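Long-range contact in intestinal fatty acid binding protein (Rattus norvegicus, PDB 1ICM), which binds long-chain fatty acids such as myristate inside a beta-barrel and probably carries them within intestinal cells: residues F55-F68 and S71-M84. Sequence-based numbering, arbitrary orientation.
With MYR (myristic acid), chain B.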
loop_
_atom_site.group_PDB
_atom_site.type_symbol
_atom_site.label_atom_id
_atom_site.label_comp_id
_atom_site.label_asym_id
_atom_site.label_seq_id
_atom_site.Cartn_x
_atom_site.Cartn_y
_atom_site.Cartn_z
ATOM N N PHE A 55 -5.307 -11.808 5.791
ATOM C CA PHE A 55 -4.171 -12.606 5.328
ATOM C C PHE A 55 -2.999 -12.726 6.275
ATOM O O PHE A 55 -2.358 -13.775 6.394
ATOM C CB PHE A 55 -3.586 -12.031 4.010
ATOM C CG PHE A 55 -4.567 -11.962 2.876
ATOM C CD1 PHE A 55 -4.902 -13.116 2.170
ATOM C CD2 PHE A 55 -5.169 -10.776 2.468
ATOM C CE1 PHE A 55 -5.807 -13.100 1.111
ATOM C CE2 PHE A 55 -6.082 -10.736 1.413
ATOM C CZ PHE A 55 -6.409 -11.903 0.726
ATOM N N ARG A 56 -2.673 -11.656 6.987
ATOM C CA ARG A 56 -1.515 -11.726 7.863
ATOM C C ARG A 56 -1.437 -10.481 8.743
ATOM O O ARG A 56 -2.244 -9.558 8.651
ATOM C CB ARG A 56 -0.224 -11.749 7.033
ATOM C CG ARG A 56 -0.204 -10.648 5.961
ATOM C CD ARG A 56 1.092 -10.509 5.180
ATOM N NE ARG A 56 1.127 -9.286 4.343
ATOM C CZ ARG A 56 2.116 -8.991 3.487
ATOM N NH1 ARG A 56 3.148 -9.815 3.318
ATOM N NH2 ARG A 56 2.078 -7.856 2.774
ATOM N N ASN A 57 -0.402 -10.473 9.538
ATOM C CA ASN A 57 -0.153 -9.371 10.451
ATOM C C ASN A 57 1.342 -9.194 10.505
ATOM O O ASN A 57 2.048 -10.021 11.065
ATOM C CB ASN A 57 -0.656 -9.702 11.875
ATOM C CG ASN A 57 -2.163 -9.705 11.899
ATOM O OD1 ASN A 57 -2.812 -10.757 11.780
ATOM N ND2 ASN A 57 -2.747 -8.535 12.059
ATOM N N ILE A 58 1.834 -8.090 9.944
ATOM C CA ILE A 58 3.263 -7.871 9.948
ATOM C C ILE A 58 3.591 -6.398 10.100
ATOM O O ILE A 58 2.749 -5.538 9.837
ATOM C CB ILE A 58 3.811 -8.254 8.578
ATOM C CG1 ILE A 58 3.138 -7.432 7.482
ATOM C CG2 ILE A 58 3.472 -9.713 8.318
ATOM C CD1 ILE A 58 3.873 -7.446 6.137
ATOM N N ASP A 59 4.840 -6.190 10.510
ATOM C CA ASP A 59 5.349 -4.841 10.652
ATOM C C ASP A 59 6.182 -4.494 9.409
ATOM O O ASP A 59 6.926 -5.334 8.853
ATOM C CB ASP A 59 6.292 -4.761 11.857
ATOM C CG ASP A 59 5.594 -4.754 13.194
ATOM O OD1 ASP A 59 4.316 -5.048 13.134
ATOM O OD2 ASP A 59 6.191 -4.490 14.219
ATOM N N VAL A 60 6.044 -3.256 8.963
ATOM C CA VAL A 60 6.813 -2.759 7.824
ATOM C C VAL A 60 7.549 -1.541 8.378
ATOM O O VAL A 60 6.923 -0.592 8.858
ATOM C CB VAL A 60 5.945 -2.334 6.662
ATOM C CG1 VAL A 60 6.821 -2.094 5.438
ATOM C CG2 VAL A 60 4.883 -3.376 6.319
ATOM N N VAL A 61 8.865 -1.548 8.341
ATOM C CA VAL A 61 9.645 -0.416 8.796
ATOM C C VAL A 61 10.459 0.189 7.648
ATOM O O VAL A 61 11.150 -0.527 6.912
ATOM C CB VAL A 61 10.614 -0.920 9.863
ATOM C CG1 VAL A 61 11.556 0.192 10.334
ATOM C CG2 VAL A 61 9.797 -1.518 11.009
ATOM N N PHE A 62 10.411 1.484 7.462
ATOM C CA PHE A 62 11.205 2.125 6.444
ATOM C C PHE A 62 11.728 3.519 6.824
ATOM O O PHE A 62 11.135 4.219 7.633
ATOM C CB PHE A 62 10.452 2.214 5.113
ATOM C CG PHE A 62 9.161 2.940 5.122
ATOM C CD1 PHE A 62 9.160 4.316 4.893
ATOM C CD2 PHE A 62 7.948 2.290 5.320
ATOM C CE1 PHE A 62 7.956 5.007 4.840
ATOM C CE2 PHE A 62 6.735 2.963 5.267
ATOM C CZ PHE A 62 6.746 4.336 5.032
ATOM N N GLU A 63 12.867 3.921 6.247
ATOM C CA GLU A 63 13.440 5.227 6.459
ATOM C C GLU A 63 13.198 5.986 5.152
ATOM O O GLU A 63 13.439 5.428 4.065
ATOM C CB GLU A 63 14.952 5.117 6.736
ATOM C CG GLU A 63 15.505 6.531 6.954
ATOM C CD GLU A 63 16.952 6.572 7.379
ATOM O OE1 GLU A 63 17.464 5.439 7.800
ATOM O OE2 GLU A 63 17.582 7.614 7.331
ATOM N N LEU A 64 12.696 7.220 5.186
ATOM C CA LEU A 64 12.446 7.944 3.943
ATOM C C LEU A 64 13.678 7.999 3.031
ATOM O O LEU A 64 14.795 8.214 3.521
ATOM C CB LEU A 64 11.991 9.388 4.269
ATOM C CG LEU A 64 10.612 9.494 4.922
ATOM C CD1 LEU A 64 10.306 10.982 5.103
ATOM C CD2 LEU A 64 9.555 8.907 3.992
ATOM N N GLY A 65 13.522 7.789 1.717
ATOM C CA GLY A 65 14.697 7.863 0.840
ATOM C C GLY A 65 15.682 6.690 0.854
ATOM O O GLY A 65 16.678 6.691 0.134
ATOM N N VAL A 66 15.459 5.642 1.655
ATOM C CA VAL A 66 16.344 4.499 1.731
ATOM C C VAL A 66 15.579 3.297 1.185
ATOM O O VAL A 66 14.470 3.029 1.645
ATOM C CB VAL A 66 16.774 4.293 3.171
ATOM C CG1 VAL A 66 17.740 3.139 3.283
ATOM C CG2 VAL A 66 17.483 5.545 3.678
ATOM N N ASP A 67 16.106 2.542 0.207
ATOM C CA ASP A 67 15.281 1.450 -0.254
ATOM C C ASP A 67 15.188 0.299 0.687
ATOM O O ASP A 67 16.064 0.052 1.499
ATOM C CB ASP A 67 15.432 0.941 -1.675
ATOM C CG ASP A 67 16.841 1.188 -2.012
ATOM O OD1 ASP A 67 17.623 0.579 -1.150
ATOM O OD2 ASP A 67 17.158 1.904 -2.953
ATOM N N PHE A 68 14.076 -0.392 0.515
ATOM C CA PHE A 68 13.806 -1.524 1.388
ATOM C C PHE A 68 13.028 -2.548 0.582
ATOM O O PHE A 68 12.584 -2.227 -0.531
ATOM C CB PHE A 68 13.029 -1.015 2.640
ATOM C CG PHE A 68 11.644 -0.540 2.345
ATOM C CD1 PHE A 68 11.380 0.707 1.783
ATOM C CD2 PHE A 68 10.531 -1.314 2.679
ATOM C CE1 PHE A 68 10.075 1.106 1.507
ATOM C CE2 PHE A 68 9.215 -0.935 2.414
ATOM C CZ PHE A 68 8.980 0.300 1.813
ATOM N N SER A 71 7.117 -7.669 0.667
ATOM C CA SER A 71 6.422 -8.711 -0.082
ATOM C C SER A 71 4.930 -8.646 0.094
ATOM O O SER A 71 4.410 -8.362 1.178
ATOM C CB SER A 71 6.727 -10.110 0.438
ATOM O OG SER A 71 8.111 -10.358 0.324
ATOM N N LEU A 72 4.228 -8.933 -0.975
ATOM C CA LEU A 72 2.782 -8.978 -0.954
ATOM C C LEU A 72 2.359 -10.277 -0.264
ATOM O O LEU A 72 3.176 -11.162 -0.083
ATOM C CB LEU A 72 2.183 -9.016 -2.360
ATOM C CG LEU A 72 2.651 -7.861 -3.216
ATOM C CD1 LEU A 72 1.739 -7.792 -4.445
ATOM C CD2 LEU A 72 2.608 -6.599 -2.348
ATOM N N ALA A 73 1.087 -10.365 0.112
ATOM C CA ALA A 73 0.488 -11.492 0.813
ATOM C C ALA A 73 0.717 -12.794 0.081
ATOM O O ALA A 73 0.887 -13.865 0.683
ATOM C CB ALA A 73 -1.006 -11.252 0.912
ATOM N N ASP A 74 0.727 -12.664 -1.237
ATOM C CA ASP A 74 0.945 -13.813 -2.104
ATOM C C ASP A 74 2.394 -14.168 -2.346
ATOM O O ASP A 74 2.634 -15.027 -3.165
ATOM C CB ASP A 74 0.284 -13.708 -3.498
ATOM C CG ASP A 74 0.971 -12.782 -4.452
ATOM O OD1 ASP A 74 1.809 -11.972 -3.870
ATOM O OD2 ASP A 74 0.768 -12.750 -5.657
ATOM N N GLY A 75 3.352 -13.505 -1.712
ATOM C CA GLY A 75 4.741 -13.786 -1.946
ATOM C C GLY A 75 5.455 -12.930 -3.019
ATOM O O GLY A 75 6.681 -13.012 -3.048
ATOM N N THR A 76 4.778 -12.141 -3.881
ATOM C CA THR A 76 5.413 -11.293 -4.925
ATOM C C THR A 76 6.309 -10.271 -4.265
ATOM O O THR A 76 5.853 -9.509 -3.390
ATOM C CB THR A 76 4.334 -10.557 -5.707
ATOM O OG1 THR A 76 3.577 -11.528 -6.384
ATOM C CG2 THR A 76 4.887 -9.529 -6.678
ATOM N N GLU A 77 7.591 -10.295 -4.594
ATOM C CA GLU A 77 8.538 -9.369 -3.952
ATOM C C GLU A 77 8.769 -8.032 -4.668
ATOM O O GLU A 77 8.869 -8.002 -5.897
ATOM C CB GLU A 77 9.842 -10.090 -3.589
ATOM C CG GLU A 77 9.567 -11.104 -2.468
ATOM C CD GLU A 77 10.554 -12.231 -2.348
ATOM O OE1 GLU A 77 11.366 -12.546 -3.223
ATOM O OE2 GLU A 77 10.426 -12.831 -1.187
ATOM N N LEU A 78 8.839 -6.927 -3.904
ATOM C CA LEU A 78 9.049 -5.598 -4.476
ATOM C C LEU A 78 10.225 -4.980 -3.733
ATOM O O LEU A 78 10.554 -5.367 -2.595
ATOM C CB LEU A 78 7.872 -4.621 -4.110
ATOM C CG LEU A 78 6.452 -5.115 -4.320
ATOM C CD1 LEU A 78 5.512 -3.979 -3.994
ATOM C CD2 LEU A 78 6.270 -5.383 -5.791
ATOM N N THR A 79 10.860 -3.985 -4.347
ATOM C CA THR A 79 11.923 -3.247 -3.660
ATOM C C THR A 79 11.686 -1.791 -4.055
ATOM O O THR A 79 11.242 -1.501 -5.179
ATOM C CB THR A 79 13.377 -3.623 -3.915
ATOM O OG1 THR A 79 13.515 -3.574 -5.322
ATOM C CG2 THR A 79 13.624 -5.032 -3.410
ATOM N N GLY A 80 11.937 -0.847 -3.137
ATOM C CA GLY A 80 11.700 0.534 -3.555
ATOM C C GLY A 80 11.931 1.477 -2.382
ATOM O O GLY A 80 12.533 1.114 -1.377
ATOM N N THR A 81 11.437 2.701 -2.560
ATOM C CA THR A 81 11.584 3.722 -1.531
ATOM C C THR A 81 10.359 4.614 -1.497
ATOM O O THR A 81 9.641 4.847 -2.467
ATOM C CB THR A 81 12.771 4.706 -1.820
ATOM O OG1 THR A 81 12.412 5.390 -2.996
ATOM C CG2 THR A 81 14.068 3.976 -2.120
ATOM N N TRP A 82 10.152 5.166 -0.319
ATOM C CA TRP A 82 9.106 6.126 -0.129
ATOM C C TRP A 82 9.844 7.462 0.117
ATOM O O TRP A 82 10.883 7.525 0.815
ATOM C CB TRP A 82 8.330 5.854 1.200
ATOM C CG TRP A 82 7.267 4.786 1.200
ATOM C CD1 TRP A 82 7.361 3.569 1.793
ATOM C CD2 TRP A 82 5.957 4.863 0.603
ATOM N NE1 TRP A 82 6.182 2.896 1.551
ATOM C CE2 TRP A 82 5.307 3.645 0.845
ATOM C CE3 TRP A 82 5.273 5.845 -0.113
ATOM C CZ2 TRP A 82 3.998 3.416 0.425
ATOM C CZ3 TRP A 82 3.978 5.641 -0.556
ATOM C CH2 TRP A 82 3.366 4.414 -0.283
ATOM N N THR A 83 9.246 8.540 -0.386
ATOM C CA THR A 83 9.845 9.842 -0.090
ATOM C C THR A 83 8.728 10.818 0.189
ATOM O O THR A 83 7.620 10.620 -0.301
ATOM C CB THR A 83 10.672 10.412 -1.256
ATOM O OG1 THR A 83 9.874 10.412 -2.432
ATOM C CG2 THR A 83 11.929 9.580 -1.437
ATOM N N MET A 84 8.996 11.894 0.948
ATOM C CA MET A 84 7.930 12.873 1.205
ATOM C C MET A 84 7.956 13.964 0.146
ATOM O O MET A 84 8.986 14.631 0.000
ATOM C CB MET A 84 8.099 13.515 2.584
ATOM C CG MET A 84 6.966 14.488 2.865
ATOM S SD MET A 84 5.543 13.734 3.699
ATOM C CE MET A 84 6.300 13.413 5.315
HETATM C C1 MYR B . 4.043 0.293 3.243
HETATM O O1 MYR B . 3.018 0.044 3.987
HETATM O O2 MYR B . 4.465 1.416 3.135
HETATM C C2 MYR B . 4.661 -0.918 2.552
HETATM C C3 MYR B . 4.631 -0.872 1.036
HETATM C C4 MYR B . 3.232 -0.854 0.430
HETATM C C5 MYR B . 3.196 -0.880 -1.099
HETATM C C6 MYR B . 1.799 -1.255 -1.598
HETATM C C7 MYR B . 1.755 -2.074 -2.879
HETATM C C8 MYR B . 0.733 -3.201 -2.748
HETATM C C9 MYR B . -0.155 -3.314 -3.967
HETATM C C10 MYR B . -1.477 -4.012 -3.693
HETATM C C11 MYR B . -1.402 -5.484 -4.043
HETATM C C12 MYR B . -2.524 -6.358 -3.512
HETATM C C13 MYR B . -2.241 -7.811 -3.855
HETATM C C14 MYR B . -3.387 -8.773 -3.587
HETATM O O HOH W 1 11.996 4.283 1.879
#
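Trp82 CD1 lies 3.3 Å above the plane of the Phe62 ring, over its centre, so the indole five-membered ring and the phenyl form an offset stack with planes at 29°. The Phe68 and Trp82 rings meet rim to rim, neither over the face of the other, with Phe68 CZ 3.6 Å from Trp82 CD1, while Phe62 CB lies over the centre of one Phe68 face. Trp82 NE1 gives a weak hydrogen bond to myristate O2 (2.8 Å, bent to 125° at the hydrogen), and Arg106 NH2 also binds the ligand. Around the cluster, Phe68 and Gly80 form an antiparallel hydrogen-bonded pair and Gly65 N donates to Trp82 O at 2.8 Å; a water accepts from Trp82 N and donates to Glu63 O and Val66 O.

At the other end, Arg56, with CG between backbone N and carbonyl carbon (chi1 49°) and an extended chain, hydrogen-bonds Ser71 O through NH1 and NH2, both at 2.9 Å, NH2 in the carbonyl plane and NH1 above it. Ile58 CD1 and Ala73 N cover opposite guanidinium faces, and Glu51 adds a salt bridge to NH2. A leucine replacing Arg56 would probably leave Ser71 O without both donors and Glu51 without its mate, untying Ser71, just before the Leu72-Gly75 turn, from the residue preceding strand 57-63. Strand 77-85 pairs with 68-71; between 68-71 and 57-63, the sheet's outermost strands, lies the gap characteristic of the ten-stranded fatty-acid-binding-protein barrel, whose interior here holds myristate.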